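GTPase subunit of restriction endonuclease (Thermococcus gammatolerans, PDB 6P0F) probably recognises modified DNA through this N-terminal YTH-like domain, as part of an McrB-type GTP-dependent restriction endonuclease. Local coordinates at residues N44-E58 with F114-K128. Residues are numbered along the deposited sequence; the frame is centred on the assembly and turned at random.
Sequences NCCSDVCYFWGRSKE and FWRKGENFRFLMFFK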
loop_
_atom_site.group_PDB
_atom_site.type_symbol
_atom_site.label_atom_id
_atom_site.label_comp_id
_atom_site.label_asym_id
_atom_site.label_seq_id
_atom_site.Cartn_x
_atom_site.Cartn_y
_atom_site.Cartn_z
ATOM N N ASN A 44 -1.261 0.026 19.052
ATOM C CA ASN A 44 -2.231 0.891 18.399
ATOM C C ASN A 44 -2.707 0.339 17.062
ATOM O O ASN A 44 -3.820 0.664 16.631
ATOM C CB ASN A 44 -1.626 2.283 18.207
ATOM C CG ASN A 44 -1.627 3.097 19.484
ATOM O OD1 ASN A 44 -2.080 2.633 20.546
ATOM N ND2 ASN A 44 -1.079 4.301 19.406
ATOM N N CYS A 45 -1.890 -0.484 16.383
ATOM C CA CYS A 45 -2.135 -0.792 14.982
ATOM C C CYS A 45 -2.188 -2.261 14.570
ATOM O O CYS A 45 -2.462 -2.529 13.395
ATOM C CB CYS A 45 -1.075 -0.099 14.113
ATOM S SG CYS A 45 -1.245 1.717 14.136
ATOM N N CYS A 46 -1.901 -3.210 15.440
ATOM C CA CYS A 46 -2.071 -4.620 15.095
ATOM C C CYS A 46 -3.307 -5.118 15.831
ATOM O O CYS A 46 -3.272 -5.291 17.049
ATOM C CB CYS A 46 -0.838 -5.444 15.460
ATOM S SG CYS A 46 0.585 -4.930 14.533
ATOM N N SER A 47 -4.409 -5.306 15.094
ATOM C CA SER A 47 -5.660 -5.774 15.681
ATOM C C SER A 47 -5.602 -7.263 16.010
ATOM O O SER A 47 -6.224 -7.702 16.982
ATOM C CB SER A 47 -6.816 -5.457 14.724
ATOM O OG SER A 47 -8.054 -5.897 15.237
ATOM N N ASP A 48 -4.841 -8.051 15.255
ATOM C CA ASP A 48 -4.524 -9.416 15.662
ATOM C C ASP A 48 -3.167 -9.759 15.063
ATOM O O ASP A 48 -2.162 -9.868 15.772
ATOM C CB ASP A 48 -5.617 -10.418 15.260
ATOM C CG ASP A 48 -6.219 -10.170 13.873
ATOM O OD1 ASP A 48 -5.476 -10.125 12.874
ATOM O OD2 ASP A 48 -7.480 -10.087 13.759
ATOM N N VAL A 49 -3.128 -9.918 13.755
ATOM C CA VAL A 49 -1.862 -9.969 13.028
ATOM C C VAL A 49 -1.565 -8.552 12.560
ATOM O O VAL A 49 -2.418 -7.657 12.670
ATOM C CB VAL A 49 -1.923 -10.981 11.878
ATOM C CG1 VAL A 49 -2.320 -12.353 12.444
ATOM C CG2 VAL A 49 -2.880 -10.546 10.846
ATOM N N CYS A 50 -0.364 -8.327 12.053
ATOM C CA CYS A 50 0.059 -7.017 11.589
ATOM C C CYS A 50 0.135 -6.986 10.068
ATOM O O CYS A 50 0.594 -7.937 9.436
ATOM C CB CYS A 50 1.434 -6.632 12.140
ATOM S SG CYS A 50 1.555 -6.671 13.943
ATOM N N TYR A 51 -0.283 -5.864 9.495
ATOM C CA TYR A 51 -0.245 -5.659 8.053
ATOM C C TYR A 51 0.581 -4.419 7.768
ATOM O O TYR A 51 0.336 -3.366 8.348
ATOM C CB TYR A 51 -1.647 -5.463 7.475
ATOM C CG TYR A 51 -2.542 -6.650 7.694
ATOM C CD1 TYR A 51 -2.481 -7.743 6.846
ATOM C CD2 TYR A 51 -3.418 -6.688 8.756
ATOM C CE1 TYR A 51 -3.255 -8.853 7.051
ATOM C CE2 TYR A 51 -4.233 -7.804 8.968
ATOM C CZ TYR A 51 -4.143 -8.877 8.098
ATOM O OH TYR A 51 -4.922 -10.004 8.257
ATOM N N PHE A 52 1.532 -4.516 6.848
ATOM C CA PHE A 52 2.362 -3.349 6.592
ATOM C C PHE A 52 3.028 -3.469 5.226
ATOM O O PHE A 52 3.184 -4.559 4.677
ATOM C CB PHE A 52 3.406 -3.151 7.712
ATOM C CG PHE A 52 4.424 -4.279 7.856
ATOM C CD1 PHE A 52 4.103 -5.438 8.538
ATOM C CD2 PHE A 52 5.699 -4.163 7.329
ATOM C CE1 PHE A 52 5.044 -6.460 8.662
ATOM C CE2 PHE A 52 6.617 -5.177 7.473
ATOM C CZ PHE A 52 6.276 -6.322 8.113
ATOM N N TRP A 53 3.404 -2.312 4.695
ATOM C CA TRP A 53 4.085 -2.187 3.418
ATOM C C TRP A 53 5.252 -1.235 3.622
ATOM O O TRP A 53 5.314 -0.517 4.612
ATOM C CB TRP A 53 3.122 -1.688 2.343
ATOM C CG TRP A 53 3.735 -1.693 0.974
ATOM C CD1 TRP A 53 3.943 -0.620 0.151
ATOM C CD2 TRP A 53 4.263 -2.836 0.280
ATOM N NE1 TRP A 53 4.582 -1.024 -1.006
ATOM C CE2 TRP A 53 4.761 -2.381 -0.960
ATOM C CE3 TRP A 53 4.361 -4.188 0.590
ATOM C CZ2 TRP A 53 5.366 -3.250 -1.886
ATOM C CZ3 TRP A 53 4.936 -5.045 -0.347
ATOM C CH2 TRP A 53 5.407 -4.565 -1.574
ATOM N N GLY A 54 6.248 -1.311 2.744
ATOM C CA GLY A 54 7.434 -0.504 2.917
ATOM C C GLY A 54 7.895 0.044 1.578
ATOM O O GLY A 54 7.676 -0.567 0.531
ATOM N N ARG A 55 8.543 1.202 1.641
ATOM C CA ARG A 55 9.039 1.876 0.441
ATOM C C ARG A 55 10.427 2.426 0.718
ATOM O O ARG A 55 10.839 2.552 1.870
ATOM C CB ARG A 55 8.128 3.023 0.013
ATOM C CG ARG A 55 6.731 2.597 -0.384
ATOM C CD ARG A 55 5.916 3.776 -0.897
ATOM N NE ARG A 55 6.518 4.321 -2.102
ATOM C CZ ARG A 55 7.085 5.515 -2.159
ATOM N NH1 ARG A 55 7.113 6.294 -1.080
ATOM N NH2 ARG A 55 7.613 5.929 -3.292
ATOM N N SER A 56 11.133 2.779 -0.380
ATOM C CA SER A 56 12.465 3.380 -0.312
ATOM C C SER A 56 12.464 4.831 0.155
ATOM O O SER A 56 13.502 5.293 0.639
ATOM C CB SER A 56 13.149 3.353 -1.685
ATOM O OG SER A 56 12.999 2.101 -2.325
ATOM N N LYS A 57 11.353 5.558 0.011
ATOM C CA LYS A 57 11.277 6.963 0.393
ATOM C C LYS A 57 10.038 7.236 1.231
ATOM O O LYS A 57 9.057 6.487 1.194
ATOM C CB LYS A 57 11.210 7.903 -0.817
ATOM C CG LYS A 57 12.339 7.786 -1.799
ATOM C CD LYS A 57 12.320 8.963 -2.775
ATOM C CE LYS A 57 13.633 9.757 -2.725
ATOM N NZ LYS A 57 14.631 9.304 -3.750
ATOM N N GLU A 58 10.091 8.352 1.968
ATOM C CA GLU A 58 8.976 8.830 2.772
ATOM C C GLU A 58 7.878 9.463 1.939
ATOM O O GLU A 58 6.745 9.611 2.434
ATOM C CB GLU A 58 9.491 9.857 3.782
ATOM C CG GLU A 58 8.557 10.149 4.934
ATOM C CD GLU A 58 9.247 10.966 6.015
ATOM O OE1 GLU A 58 9.180 10.568 7.206
ATOM O OE2 GLU A 58 9.879 11.986 5.659
ATOM N N PHE A 114 11.062 -10.871 6.246
ATOM C CA PHE A 114 9.752 -10.848 5.595
ATOM C C PHE A 114 9.793 -10.628 4.093
ATOM O O PHE A 114 8.918 -11.127 3.374
ATOM C CB PHE A 114 8.904 -9.703 6.162
ATOM C CG PHE A 114 8.855 -9.666 7.617
ATOM C CD1 PHE A 114 8.155 -10.626 8.309
ATOM C CD2 PHE A 114 9.515 -8.673 8.320
ATOM C CE1 PHE A 114 8.104 -10.599 9.668
ATOM C CE2 PHE A 114 9.474 -8.636 9.667
ATOM C CZ PHE A 114 8.773 -9.602 10.358
ATOM N N TRP A 115 10.756 -9.862 3.613
ATOM C CA TRP A 115 10.765 -9.346 2.269
ATOM C C TRP A 115 12.059 -9.709 1.558
ATOM O O TRP A 115 13.145 -9.597 2.137
ATOM C CB TRP A 115 10.647 -7.852 2.319
ATOM C CG TRP A 115 9.307 -7.333 2.701
ATOM C CD1 TRP A 115 8.111 -7.956 2.545
ATOM C CD2 TRP A 115 9.039 -6.062 3.272
ATOM N NE1 TRP A 115 7.082 -7.122 2.962
ATOM C CE2 TRP A 115 7.639 -5.966 3.444
ATOM C CE3 TRP A 115 9.844 -4.999 3.686
ATOM C CZ2 TRP A 115 7.036 -4.851 3.990
ATOM C CZ3 TRP A 115 9.230 -3.872 4.213
ATOM C CH2 TRP A 115 7.847 -3.818 4.365
ATOM N N ARG A 116 11.937 -10.104 0.297
ATOM C CA ARG A 116 13.091 -10.151 -0.580
ATOM C C ARG A 116 13.614 -8.744 -0.760
ATOM O O ARG A 116 12.859 -7.842 -1.155
ATOM C CB ARG A 116 12.712 -10.743 -1.926
ATOM C CG ARG A 116 12.352 -12.216 -1.892
ATOM C CD ARG A 116 11.945 -12.620 -3.297
ATOM N NE ARG A 116 11.636 -14.033 -3.492
ATOM C CZ ARG A 116 10.624 -14.674 -2.920
ATOM N NH1 ARG A 116 9.824 -14.050 -2.071
ATOM N NH2 ARG A 116 10.423 -15.955 -3.192
ATOM N N LYS A 117 14.890 -8.524 -0.454
ATOM C CA LYS A 117 15.441 -7.185 -0.566
ATOM C C LYS A 117 14.823 -6.251 0.458
ATOM O O LYS A 117 14.821 -5.032 0.261
ATOM C CB LYS A 117 15.186 -6.598 -1.951
ATOM C CG LYS A 117 15.810 -7.316 -3.115
ATOM C CD LYS A 117 17.168 -6.709 -3.383
ATOM C CE LYS A 117 17.102 -5.692 -4.525
ATOM N NZ LYS A 117 17.067 -6.336 -5.893
ATOM N N GLY A 118 14.344 -6.805 1.571
ATOM C CA GLY A 118 13.539 -6.018 2.485
ATOM C C GLY A 118 14.262 -4.798 3.007
ATOM O O GLY A 118 13.639 -3.756 3.275
ATOM N N GLU A 119 15.582 -4.901 3.152
ATOM C CA GLU A 119 16.358 -3.851 3.786
ATOM C C GLU A 119 16.278 -2.552 3.021
ATOM O O GLU A 119 16.526 -1.495 3.608
ATOM C CB GLU A 119 17.814 -4.294 3.923
ATOM C CG GLU A 119 18.450 -4.703 2.616
ATOM C CD GLU A 119 19.812 -5.319 2.847
ATOM O OE1 GLU A 119 20.066 -5.740 3.996
ATOM O OE2 GLU A 119 20.630 -5.371 1.896
ATOM N N ASN A 120 15.887 -2.600 1.746
ATOM C CA ASN A 120 15.725 -1.385 0.957
ATOM C C ASN A 120 14.482 -0.583 1.350
ATOM O O ASN A 120 14.440 0.635 1.146
ATOM C CB ASN A 120 15.612 -1.729 -0.533
ATOM C CG ASN A 120 16.907 -2.264 -1.127
ATOM O OD1 ASN A 120 17.970 -2.201 -0.501
ATOM N ND2 ASN A 120 16.819 -2.802 -2.344
ATOM N N PHE A 121 13.462 -1.241 1.893
ATOM C CA PHE A 121 12.116 -0.667 1.970
ATOM C C PHE A 121 11.796 -0.198 3.389
ATOM O O PHE A 121 10.826 -0.638 4.035
ATOM C CB PHE A 121 11.093 -1.690 1.485
ATOM C CG PHE A 121 11.412 -2.266 0.136
ATOM C CD1 PHE A 121 11.346 -1.477 -0.982
ATOM C CD2 PHE A 121 11.801 -3.581 -0.004
ATOM C CE1 PHE A 121 11.643 -1.992 -2.238
ATOM C CE2 PHE A 121 12.116 -4.100 -1.249
ATOM C CZ PHE A 121 12.023 -3.307 -2.367
ATOM N N ARG A 122 12.594 0.754 3.859
ATOM C CA ARG A 122 12.611 1.086 5.272
ATOM C C ARG A 122 11.562 2.114 5.699
ATOM O O ARG A 122 11.404 2.341 6.899
ATOM C CB ARG A 122 14.003 1.587 5.664
ATOM C CG ARG A 122 14.366 2.951 5.078
ATOM C CD ARG A 122 15.854 3.252 5.298
ATOM N NE ARG A 122 16.189 4.599 4.829
ATOM C CZ ARG A 122 16.022 5.708 5.546
ATOM N NH1 ARG A 122 15.538 5.643 6.782
ATOM N NH2 ARG A 122 16.355 6.888 5.037
ATOM N N PHE A 123 10.833 2.724 4.777
ATOM C CA PHE A 123 9.722 3.603 5.142
ATOM C C PHE A 123 8.452 2.764 5.194
ATOM O O PHE A 123 7.868 2.417 4.158
ATOM C CB PHE A 123 9.637 4.773 4.163
ATOM C CG PHE A 123 10.796 5.729 4.303
ATOM C CD1 PHE A 123 10.790 6.718 5.280
ATOM C CD2 PHE A 123 11.906 5.609 3.487
ATOM C CE1 PHE A 123 11.869 7.585 5.426
ATOM C CE2 PHE A 123 12.991 6.466 3.635
ATOM C CZ PHE A 123 12.969 7.452 4.605
ATOM N N LEU A 124 8.017 2.444 6.415
ATOM C CA LEU A 124 6.921 1.514 6.619
ATOM C C LEU A 124 5.601 2.236 6.828
ATOM O O LEU A 124 5.535 3.282 7.485
ATOM C CB LEU A 124 7.186 0.620 7.839
ATOM C CG LEU A 124 8.527 -0.100 7.955
ATOM C CD1 LEU A 124 8.516 -0.980 9.208
ATOM C CD2 LEU A 124 8.784 -0.927 6.716
HETATM N N MSE A 125 4.538 1.612 6.343
HETATM C CA MSE A 125 3.170 2.067 6.619
HETATM C C MSE A 125 2.411 0.863 7.182
HETATM O O MSE A 125 2.429 -0.212 6.573
HETATM C CB MSE A 125 2.485 2.604 5.369
HETATM C CG MSE A 125 2.301 1.551 4.284
HETATM SE SE MSE A 125 1.858 2.418 2.561
HETATM C CE MSE A 125 3.400 3.467 2.531
ATOM N N PHE A 126 1.744 1.038 8.317
ATOM C CA PHE A 126 0.966 -0.019 8.949
ATOM C C PHE A 126 -0.521 0.188 8.676
ATOM O O PHE A 126 -0.996 1.323 8.639
ATOM C CB PHE A 126 1.233 -0.057 10.463
ATOM C CG PHE A 126 2.533 -0.717 10.826
ATOM C CD1 PHE A 126 3.717 -0.018 10.721
ATOM C CD2 PHE A 126 2.573 -2.053 11.224
ATOM C CE1 PHE A 126 4.944 -0.631 11.001
ATOM C CE2 PHE A 126 3.773 -2.657 11.498
ATOM C CZ PHE A 126 4.968 -1.928 11.382
ATOM N N PHE A 127 -1.246 -0.922 8.496
ATOM C CA PHE A 127 -2.694 -0.941 8.312
ATOM C C PHE A 127 -3.341 -1.776 9.413
ATOM O O PHE A 127 -2.983 -2.945 9.592
ATOM C CB PHE A 127 -3.067 -1.541 6.951
ATOM C CG PHE A 127 -2.488 -0.817 5.790
ATOM C CD1 PHE A 127 -1.228 -1.146 5.309
ATOM C CD2 PHE A 127 -3.189 0.196 5.170
ATOM C CE1 PHE A 127 -0.684 -0.481 4.246
ATOM C CE2 PHE A 127 -2.642 0.877 4.101
ATOM C CZ PHE A 127 -1.391 0.529 3.631
ATOM N N LYS A 128 -4.323 -1.211 10.121
ATOM C CA LYS A 128 -4.902 -1.960 11.240
ATOM C C LYS A 128 -5.736 -3.137 10.744
ATOM O O LYS A 128 -5.642 -4.244 11.287
ATOM C CB LYS A 128 -5.753 -1.062 12.128
ATOM C CG LYS A 128 -6.309 -1.813 13.332
ATOM C CD LYS A 128 -6.112 -1.040 14.601
ATOM C CE LYS A 128 -6.799 0.283 14.527
ATOM N NZ LYS A 128 -7.122 0.803 15.907
HETATM O O HOH W 1 -1.028 -3.788 11.334
HETATM O O HOH W 2 -4.188 -5.833 12.497
#
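Trp53 and Met125 exchange both backbone hydrogen bonds where strands 49-55 and 123-127 run antiparallel, their axes 157° apart. The register slips beyond them: a classic beta bulge sets two residues, Arg122 and Phe123, opposite the single Arg55, and Arg55 O accepts from Phe123 N at 2.9 Å. On one side of the sheet the Phe52 ring drives its edge at the face of Phe114, planes at 86°, and Phe52 CZ lies 4.0 Å from Phe114 CD2. With chi1 at 63°, Phe52 CG is tucked between its own N and C, which carries the ring toward Phe114 and Trp115 while Phe52 CB stays over the Phe126 face in a CH-pi contact, 3.9 Å from the centroid. Trp115 closes this aromatic cluster obliquely, Trp115 CZ2 3.5 Å from Phe52 CE2, and puts its CH2 3.4 Å from Gly54 N. In this YTH-like domain strand 123-127 lies between 49-55 and 91-102 in the mixed sheet. At the bulge the chain of 44-58 folds over Phe123, Glu58 N lying 3.5 Å above the ring centre; a serine in place of Phe123 would probably leave Glu58 CB and the Lys57-Glu58 peptide without their apolar platform. At the other end, water 1 bridges Cys45 O, Tyr51 N and Phe127 O.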